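Local coordinates for virulence protein STM3117 (Salmonella enterica subsp. enterica serovar Typhimurium, PDB 3HUH) that promotes replication of the bacterium inside host macrophages and may take part in biosynthesis and modification of the peptidoglycan layer of the cell wall, at residues S86-F91 with G135-I140; A107-V112 with I128-P133; L27-S32 with Q64-H69. All blocks are in the same frame, centred on the assembly; numbering follows the deposited sequence.

Contact 1: S86-F91 with G135-I140; sequences SADLCF and GNLIEI
Phe-91 and Ile-138 meet where 88-91 and 137-140 pair as parallel strands, their axes 19° apart. The methyl CG2 of Ile-138 lies in the plane of the Phe-91 ring, at its edge, 3.8 Å from CD2. CG2 is anti to the backbone N of Ile-138, and the two side chains cross obliquely. Four backbone hydrogen bonds fix the register. They are shortest at the far end, where Phe-91 N donates to Glu-139 O at 2.7 Å; the first, from Leu-137 N to Ala-87 O, is more bent, at 150° about the hydrogen.

On the face bearing Asp-88, Cys-90, Leu-137 and Glu-139, the Asp-88 carboxylate runs beside Leu-137, OD1 lying 3.6 Å from CD2. The extended Glu-139 passes Cys-90 with OE1 3.7 Å from CB, while its OE2 is held by the hydroxyl of Ser-127. On the face of Leu-89, Phe-91, Ile-138 and Ile-140 the packing is uneven: Ile-138 CG2 is close to the ring, whereas Leu-89 CD1 and Ile-138 CD1 stand 4.4 Å apart. The end at Ser-86 and Ala-87 is the more solvent-accessible side.

In the βαβββ arrangement of the VOC fold these are the first and last strands of one module, adjacent in the sheet. Strand 123-131 flanks 137-142, a strand of the second subunit continues the sheet beyond 88-93, and strand 21-31 packs nearby.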
loop_
_atom_site.group_PDB
_atom_site.type_symbol
_atom_site.label_atom_id
_atom_site.label_comp_id
_atom_site.label_asym_id
_atom_site.label_seq_id
_atom_site.Cartn_x
_atom_site.Cartn_y
_atom_site.Cartn_z
ATOM N N SER A 86 -9.851 -5.551 -1.389
ATOM C CA SER A 86 -9.039 -5.542 -2.602
ATOM C C SER A 86 -7.545 -5.341 -2.345
ATOM O O SER A 86 -6.743 -5.360 -3.283
ATOM C CB SER A 86 -9.535 -4.446 -3.555
ATOM O OG SER A 86 -9.365 -3.152 -2.999
ATOM N N ALA A 87 -7.169 -5.149 -1.083
ATOM C CA ALA A 87 -5.766 -4.942 -0.743
ATOM C C ALA A 87 -5.014 -6.242 -0.478
ATOM O O ALA A 87 -5.576 -7.210 0.046
ATOM C CB ALA A 87 -5.646 -4.018 0.466
ATOM N N ASP A 88 -3.736 -6.228 -0.839
ATOM C CA ASP A 88 -2.819 -7.358 -0.684
ATOM C C ASP A 88 -1.529 -6.662 -0.252
ATOM O O ASP A 88 -0.785 -6.148 -1.088
ATOM C CB ASP A 88 -2.644 -8.043 -2.043
ATOM C CG ASP A 88 -1.866 -9.333 -1.954
ATOM O OD1 ASP A 88 -1.043 -9.476 -1.021
ATOM O OD2 ASP A 88 -2.067 -10.194 -2.835
ATOM N N LEU A 89 -1.286 -6.644 1.058
ATOM C CA LEU A 89 -0.156 -5.930 1.649
ATOM C C LEU A 89 0.794 -6.784 2.466
ATOM O O LEU A 89 0.376 -7.715 3.147
ATOM C CB LEU A 89 -0.689 -4.833 2.576
ATOM C CG LEU A 89 -1.917 -4.034 2.133
ATOM C CD1 LEU A 89 -2.372 -3.137 3.270
ATOM C CD2 LEU A 89 -1.584 -3.213 0.894
ATOM N N CYS A 90 2.074 -6.436 2.426
ATOM C CA CYS A 90 3.075 -7.157 3.197
ATOM C C CYS A 90 3.740 -6.216 4.190
ATOM O O CYS A 90 4.243 -5.154 3.817
ATOM C CB CYS A 90 4.143 -7.759 2.286
ATOM S SG CYS A 90 5.496 -8.536 3.215
ATOM N N PHE A 91 3.735 -6.617 5.456
ATOM C CA PHE A 91 4.335 -5.829 6.527
ATOM C C PHE A 91 5.533 -6.577 7.092
ATOM O O PHE A 91 5.465 -7.791 7.302
ATOM C CB PHE A 91 3.321 -5.611 7.651
ATOM C CG PHE A 91 2.149 -4.766 7.256
ATOM C CD1 PHE A 91 2.280 -3.388 7.131
ATOM C CD2 PHE A 91 0.916 -5.351 6.992
ATOM C CE1 PHE A 91 1.194 -2.603 6.747
ATOM C CE2 PHE A 91 -0.174 -4.578 6.606
ATOM C CZ PHE A 91 -0.038 -3.202 6.483
ATOM N N GLY A 135 -11.449 -8.857 4.248
ATOM C CA GLY A 135 -10.932 -9.839 3.313
ATOM C C GLY A 135 -9.607 -9.464 2.672
ATOM O O GLY A 135 -9.097 -10.199 1.824
ATOM N N ASN A 136 -9.050 -8.316 3.052
ATOM C CA ASN A 136 -7.763 -7.912 2.504
ATOM C C ASN A 136 -6.744 -8.964 2.930
ATOM O O ASN A 136 -6.822 -9.506 4.041
ATOM C CB ASN A 136 -7.334 -6.548 3.056
ATOM C CG ASN A 136 -8.266 -5.421 2.633
ATOM O OD1 ASN A 136 -8.692 -4.612 3.459
ATOM N ND2 ASN A 136 -8.576 -5.359 1.350
ATOM N N LEU A 137 -5.800 -9.267 2.048
ATOM C CA LEU A 137 -4.771 -10.245 2.377
ATOM C C LEU A 137 -3.623 -9.515 3.060
ATOM O O LEU A 137 -3.084 -8.539 2.522
ATOM C CB LEU A 137 -4.266 -10.945 1.116
ATOM C CG LEU A 137 -3.232 -12.052 1.355
ATOM C CD1 LEU A 137 -3.867 -13.207 2.130
ATOM C CD2 LEU A 137 -2.693 -12.531 0.022
ATOM N N ILE A 138 -3.266 -9.980 4.251
ATOM C CA ILE A 138 -2.181 -9.373 5.007
ATOM C C ILE A 138 -1.058 -10.386 5.171
ATOM O O ILE A 138 -1.239 -11.444 5.770
ATOM C CB ILE A 138 -2.659 -8.914 6.399
ATOM C CG1 ILE A 138 -3.857 -7.966 6.254
ATOM C CG2 ILE A 138 -1.513 -8.245 7.144
ATOM C CD1 ILE A 138 -3.596 -6.735 5.399
ATOM N N GLU A 139 0.098 -10.045 4.614
ATOM C CA GLU A 139 1.282 -10.886 4.663
ATOM C C GLU A 139 2.208 -10.275 5.710
ATOM O O GLU A 139 2.649 -9.139 5.560
ATOM C CB GLU A 139 1.956 -10.891 3.280
ATOM C CG GLU A 139 3.175 -11.804 3.139
ATOM C CD GLU A 139 3.843 -11.705 1.767
ATOM O OE1 GLU A 139 3.283 -11.037 0.870
ATOM O OE2 GLU A 139 4.933 -12.298 1.579
ATOM N N ILE A 140 2.470 -11.012 6.786
ATOM C CA ILE A 140 3.366 -10.530 7.840
ATOM C C ILE A 140 4.662 -11.312 7.660
ATOM O O ILE A 140 4.664 -12.549 7.704
ATOM C CB ILE A 140 2.770 -10.766 9.238
ATOM C CG1 ILE A 140 1.425 -10.041 9.346
ATOM C CG2 ILE A 140 3.714 -10.229 10.299
ATOM C CD1 ILE A 140 0.604 -10.411 10.557
#

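Contact 2: A107-V112 with I128-P133; sequences AGISIV and IYIRDP
Ile-111 packs closely against Ile-128, the two side chains crossing at about a right angle. The separation of Ile-111 CG2 and Ile-128 CD1, 3.2 Å, is shorter than ordinary van der Waals contact and so doubtful in detail. In Ile-128 the first torsion sets CG1 anti to the backbone N (chi1 -172°), and the second then turns CD1 to Ile-111. A second apolar pair joins Ile-109 CG2 to Ile-130 CG2 at 3.9 Å, and the same Ile-130 methyl rests 3.7 Å from Ser-110 O. Val-112 completes the first shell: its CG2 lies 3.9 Å from Arg-131 CG, and its CB faces the CB of Tyr-129.

The direct backbone link is one hydrogen bond, Val-112 N to Tyr-129 O, 2.8 Å long but bent to 141° at the hydrogen, with the donor tilted 30° from the carbonyl plane. Water 1 makes a second, indirect link, giving a hydrogen bond to Ser-110 O at 2.7 Å and accepting one from Arg-131 N.

Further out, Gly-108 turns the chain out of helix 97-106 through a Schellman motif, and that helix backs the contact: Ile-104 touches Ile-109 and Ile-130, while Val-101 and Leu-105 touch Ile-111. The polar ends of two side chains are held elsewhere, Tyr-129 OH by Arg-118 and Arg-131 NH2 by Lys-78 O of the second subunit, whose Pro-77 also packs on Val-112.

Chemically, the loop is joined to strand 123-131 mainly by branched aliphatic groups. Between the two segments, one bent direct bond and a bridging water satisfy three backbone polar groups besides the Val-112 amide.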
loop_
_atom_site.group_PDB
_atom_site.type_symbol
_atom_site.label_atom_id
_atom_site.label_comp_id
_atom_site.label_asym_id
_atom_site.label_seq_id
_atom_site.Cartn_x
_atom_site.Cartn_y
_atom_site.Cartn_z
ATOM N N ALA A 107 -4.745 -15.441 19.094
ATOM C CA ALA A 107 -5.744 -14.394 18.912
ATOM C C ALA A 107 -6.976 -14.944 18.194
ATOM O O ALA A 107 -7.913 -14.203 17.896
ATOM C CB ALA A 107 -5.152 -13.237 18.121
ATOM N N GLY A 108 -6.967 -16.245 17.916
ATOM C CA GLY A 108 -8.093 -16.866 17.239
ATOM C C GLY A 108 -8.206 -16.507 15.771
ATOM O O GLY A 108 -9.283 -16.590 15.180
ATOM N N ILE A 109 -7.089 -16.114 15.170
ATOM C CA ILE A 109 -7.078 -15.731 13.766
ATOM C C ILE A 109 -6.631 -16.907 12.908
ATOM O O ILE A 109 -5.656 -17.584 13.225
ATOM C CB ILE A 109 -6.124 -14.551 13.539
ATOM C CG1 ILE A 109 -6.526 -13.395 14.457
ATOM C CG2 ILE A 109 -6.146 -14.126 12.074
ATOM C CD1 ILE A 109 -5.501 -12.309 14.537
ATOM N N SER A 110 -7.350 -17.147 11.818
ATOM C CA SER A 110 -7.013 -18.247 10.929
ATOM C C SER A 110 -5.834 -17.901 10.028
ATOM O O SER A 110 -5.761 -16.806 9.465
ATOM C CB SER A 110 -8.221 -18.616 10.070
ATOM O OG SER A 110 -9.346 -18.908 10.884
ATOM N N ILE A 111 -4.907 -18.844 9.902
ATOM C CA ILE A 111 -3.738 -18.663 9.055
ATOM C C ILE A 111 -4.066 -19.143 7.645
ATOM O O ILE A 111 -4.301 -20.334 7.422
ATOM C CB ILE A 111 -2.538 -19.463 9.600
ATOM C CG1 ILE A 111 -2.085 -18.853 10.930
ATOM C CG2 ILE A 111 -1.398 -19.461 8.585
ATOM C CD1 ILE A 111 -0.900 -19.543 11.566
ATOM N N VAL A 112 -4.091 -18.214 6.693
ATOM C CA VAL A 112 -4.397 -18.562 5.310
ATOM C C VAL A 112 -3.329 -19.484 4.737
ATOM O O VAL A 112 -3.640 -20.500 4.117
ATOM C CB VAL A 112 -4.502 -17.302 4.426
ATOM C CG1 VAL A 112 -4.725 -17.699 2.976
ATOM C CG2 VAL A 112 -5.642 -16.424 4.920
ATOM N N ILE A 128 3.722 -15.171 6.735
ATOM C CA ILE A 128 2.530 -15.789 7.289
ATOM C C ILE A 128 1.408 -14.909 6.736
ATOM O O ILE A 128 1.541 -13.685 6.699
ATOM C CB ILE A 128 2.547 -15.768 8.836
ATOM C CG1 ILE A 128 1.385 -16.604 9.379
ATOM C CG2 ILE A 128 2.487 -14.345 9.347
ATOM C CD1 ILE A 128 1.500 -18.082 9.045
ATOM N N TYR A 129 0.323 -15.525 6.275
ATOM C CA TYR A 129 -0.792 -14.775 5.703
ATOM C C TYR A 129 -2.074 -14.895 6.505
ATOM O O TYR A 129 -2.446 -15.987 6.937
ATOM C CB TYR A 129 -1.111 -15.266 4.290
ATOM C CG TYR A 129 -0.019 -15.110 3.261
ATOM C CD1 TYR A 129 -0.052 -14.062 2.341
ATOM C CD2 TYR A 129 1.010 -16.045 3.162
ATOM C CE1 TYR A 129 0.909 -13.955 1.337
ATOM C CE2 TYR A 129 1.975 -15.948 2.164
ATOM C CZ TYR A 129 1.916 -14.903 1.252
ATOM O OH TYR A 129 2.843 -14.824 0.240
ATOM N N ILE A 130 -2.746 -13.766 6.693
ATOM C CA ILE A 130 -4.034 -13.733 7.384
ATOM C C ILE A 130 -4.905 -12.749 6.614
ATOM O O ILE A 130 -4.456 -12.139 5.639
ATOM C CB ILE A 130 -3.918 -13.265 8.861
ATOM C CG1 ILE A 130 -3.282 -11.872 8.934
ATOM C CG2 ILE A 130 -3.107 -14.275 9.663
ATOM C CD1 ILE A 130 -3.198 -11.304 10.330
ATOM N N ARG A 131 -6.154 -12.603 7.029
ATOM C CA ARG A 131 -7.048 -11.669 6.366
ATOM C C ARG A 131 -7.648 -10.720 7.376
ATOM O O ARG A 131 -7.895 -11.098 8.525
ATOM C CB ARG A 131 -8.178 -12.403 5.645
ATOM C CG ARG A 131 -7.727 -13.121 4.392
ATOM C CD ARG A 131 -8.894 -13.659 3.593
ATOM N NE ARG A 131 -8.414 -14.507 2.506
ATOM C CZ ARG A 131 -7.804 -14.060 1.413
ATOM N NH1 ARG A 131 -7.604 -12.758 1.242
ATOM N NH2 ARG A 131 -7.370 -14.922 0.502
ATOM N N ASP A 132 -7.879 -9.480 6.960
ATOM C CA ASP A 132 -8.483 -8.525 7.870
ATOM C C ASP A 132 -10.003 -8.667 7.767
ATOM O O ASP A 132 -10.499 -9.496 7.003
ATOM C CB ASP A 132 -7.979 -7.092 7.589
ATOM C CG ASP A 132 -8.591 -6.449 6.355
ATOM O OD1 ASP A 132 -9.362 -7.092 5.613
ATOM O OD2 ASP A 132 -8.283 -5.258 6.132
ATOM N N PRO A 133 -10.761 -7.881 8.542
ATOM C CA PRO A 133 -12.227 -7.972 8.509
ATOM C C PRO A 133 -12.921 -7.871 7.156
ATOM O O PRO A 133 -14.014 -8.426 6.972
ATOM C CB PRO A 133 -12.654 -6.861 9.458
ATOM C CG PRO A 133 -11.573 -6.882 10.478
ATOM C CD PRO A 133 -10.329 -6.966 9.613
HETATM O O HOH W 1 -7.453 -14.932 8.462
#

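Contact 3: L27-S32 with Q64-H69; sequences LVLTVS and QKINLH
Strands 27-31 and 64-69 run parallel, their axes 4.7 Å apart at closest approach and inclined by 34°, with alternating hydrogen bonds from Asn-67 N to Leu-27 O, Leu-29 N to Asn-67 O, His-69 N to Leu-29 O and Val-31 N to His-69 O. This is the pairing of the first and last strands of a βαβββ module of the VOC fold. At the Val-31 end the bond to His-69 O is 2.8 Å, whereas at the other end the bond from Leu-27 N to Lys-65 O is weak, at 3.5 Å.

On the face carrying Leu-27, Leu-29, Ile-66 and Leu-68, the Ile-66 methyl CG2 sits 3.7 Å from Leu-29 CG and also meets CD1 of that leucine. Leu-27 lies beside Ile-66 and points the same way, CD1 approaching CG2 at 4.1 Å. Helix 34-43 adds Tyr-41 against Leu-29 and Ile-38 against Leu-68.

The face of Val-28, Thr-30, Asn-67 and His-69 is more polar. Lys-65 reaches Asn-67 there, NZ donating to OD1 in the carbonyl plane, on a lone pair, at 2.9 Å, and Lys-65 also makes a cation-pi contact with Phe-52. The His-69 ring has Phe-75 against it edge-to-face, and its ND1 donates to Leu-68 O from above the carbonyl plane. Val-28 CG1, anti to its backbone N (chi1 178°), forms a CH-pi contact with that imidazole, 3.5 Å from the ring centroid and only 8° off the ring normal.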
loop_
_atom_site.group_PDB
_atom_site.type_symbol
_atom_site.label_atom_id
_atom_site.label_comp_id
_atom_site.label_asym_id
_atom_site.label_seq_id
_atom_site.Cartn_x
_atom_site.Cartn_y
_atom_site.Cartn_z
ATOM N N LEU A 27 -1.320 4.730 2.454
ATOM C CA LEU A 27 -2.254 4.238 1.463
ATOM C C LEU A 27 -3.621 4.265 2.114
ATOM O O LEU A 27 -3.737 4.378 3.336
ATOM C CB LEU A 27 -1.877 2.821 1.011
ATOM C CG LEU A 27 -1.803 1.705 2.050
ATOM C CD1 LEU A 27 -3.175 1.122 2.289
ATOM C CD2 LEU A 27 -0.868 0.627 1.544
ATOM N N VAL A 28 -4.658 4.175 1.296
ATOM C CA VAL A 28 -6.017 4.213 1.799
ATOM C C VAL A 28 -6.751 2.896 1.614
ATOM O O VAL A 28 -6.782 2.331 0.518
ATOM C CB VAL A 28 -6.846 5.320 1.101
ATOM C CG1 VAL A 28 -8.283 5.302 1.612
ATOM C CG2 VAL A 28 -6.224 6.683 1.358
ATOM N N LEU A 29 -7.327 2.405 2.703
ATOM C CA LEU A 29 -8.118 1.189 2.658
ATOM C C LEU A 29 -9.574 1.615 2.771
ATOM O O LEU A 29 -9.919 2.429 3.625
ATOM C CB LEU A 29 -7.783 0.255 3.829
ATOM C CG LEU A 29 -6.437 -0.470 3.814
ATOM C CD1 LEU A 29 -6.324 -1.357 5.056
ATOM C CD2 LEU A 29 -6.330 -1.319 2.544
ATOM N N THR A 30 -10.419 1.088 1.890
ATOM C CA THR A 30 -11.843 1.389 1.941
ATOM C C THR A 30 -12.463 0.191 2.643
ATOM O O THR A 30 -12.327 -0.948 2.194
ATOM C CB THR A 30 -12.419 1.572 0.532
ATOM O OG1 THR A 30 -11.792 2.711 -0.067
ATOM C CG2 THR A 30 -13.934 1.806 0.588
ATOM N N VAL A 31 -13.143 0.455 3.754
ATOM C CA VAL A 31 -13.718 -0.612 4.564
ATOM C C VAL A 31 -15.210 -0.469 4.857
ATOM O O VAL A 31 -15.771 0.625 4.777
ATOM C CB VAL A 31 -12.948 -0.718 5.903
ATOM C CG1 VAL A 31 -11.475 -0.993 5.629
ATOM C CG2 VAL A 31 -13.098 0.570 6.698
ATOM N N SER A 32 -15.851 -1.585 5.197
ATOM C CA SER A 32 -17.278 -1.552 5.505
ATOM C C SER A 32 -17.549 -0.897 6.859
ATOM O O SER A 32 -18.514 -0.141 7.010
ATOM C CB SER A 32 -17.870 -2.970 5.470
ATOM O OG SER A 32 -17.275 -3.819 6.435
ATOM N N GLN A 64 4.988 5.195 8.858
ATOM C CA GLN A 64 4.012 5.212 7.779
ATOM C C GLN A 64 2.623 5.163 8.398
ATOM O O GLN A 64 2.482 5.193 9.621
ATOM C CB GLN A 64 4.224 3.993 6.867
ATOM C CG GLN A 64 5.580 3.976 6.131
ATOM C CD GLN A 64 5.872 2.650 5.419
ATOM O OE1 GLN A 64 5.953 1.596 6.049
ATOM N NE2 GLN A 64 6.044 2.707 4.102
ATOM N N LYS A 65 1.597 5.120 7.560
ATOM C CA LYS A 65 0.238 5.021 8.069
ATOM C C LYS A 65 -0.736 4.533 7.011
ATOM O O LYS A 65 -0.442 4.565 5.816
ATOM C CB LYS A 65 -0.248 6.362 8.641
ATOM C CG LYS A 65 -0.532 7.466 7.621
ATOM C CD LYS A 65 -1.306 8.607 8.293
ATOM C CE LYS A 65 -1.518 9.785 7.350
ATOM N NZ LYS A 65 -2.710 10.581 7.778
ATOM N N ILE A 66 -1.877 4.041 7.470
ATOM C CA ILE A 66 -2.933 3.589 6.583
ATOM C C ILE A 66 -4.154 4.442 6.898
ATOM O O ILE A 66 -4.661 4.421 8.020
ATOM C CB ILE A 66 -3.269 2.103 6.812
ATOM C CG1 ILE A 66 -2.122 1.236 6.287
ATOM C CG2 ILE A 66 -4.586 1.747 6.120
ATOM C CD1 ILE A 66 -2.274 -0.225 6.589
ATOM N N ASN A 67 -4.593 5.227 5.922
ATOM C CA ASN A 67 -5.776 6.050 6.116
ATOM C C ASN A 67 -6.983 5.175 5.828
ATOM O O ASN A 67 -6.944 4.305 4.948
ATOM C CB ASN A 67 -5.774 7.259 5.179
ATOM C CG ASN A 67 -4.759 8.303 5.580
ATOM O OD1 ASN A 67 -4.444 8.454 6.767
ATOM N ND2 ASN A 67 -4.264 9.055 4.601
ATOM N N LEU A 68 -8.057 5.391 6.574
ATOM C CA LEU A 68 -9.255 4.603 6.382
ATOM C C LEU A 68 -10.405 5.415 5.814
ATOM O O LEU A 68 -10.604 6.570 6.189
ATOM C CB LEU A 68 -9.699 3.979 7.714
ATOM C CG LEU A 68 -8.659 3.116 8.433
ATOM C CD1 LEU A 68 -9.221 2.647 9.771
ATOM C CD2 LEU A 68 -8.277 1.921 7.558
ATOM N N HIS A 69 -11.135 4.808 4.881
ATOM C CA HIS A 69 -12.334 5.412 4.290
ATOM C C HIS A 69 -13.434 4.387 4.533
ATOM O O HIS A 69 -13.257 3.200 4.241
ATOM C CB HIS A 69 -12.234 5.577 2.771
ATOM C CG HIS A 69 -11.448 6.767 2.312
ATOM N ND1 HIS A 69 -10.765 7.603 3.167
ATOM C CD2 HIS A 69 -11.224 7.240 1.063
ATOM C CE1 HIS A 69 -10.152 8.541 2.464
ATOM N NE2 HIS A 69 -10.415 8.342 1.185
#

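Contacts 1 and 3 are corresponding strand pairings in the two βαβββ modules, each joining the first and last strands of a sheet with strand order 1-4-3-2. Their centres lie 12 Å apart, and they meet through apolar groups: Ala-87 CB is 3.5 Å from Leu-29 CD2, and Phe-91 CZ is 3.7 Å from Ile-66 CD1. Contact 2 is nested in the chain loop closed by contact 1, with centres 10 Å apart; probable hydrogen bonds from Ile-138 N to Ile-130 O and Ile-140 N to Ile-128 O, both 2.8 Å, tie their strands together. Contacts 2 and 3 lie on opposite sides of the chain's centre, about 19 Å between centres. All three touch the second subunit.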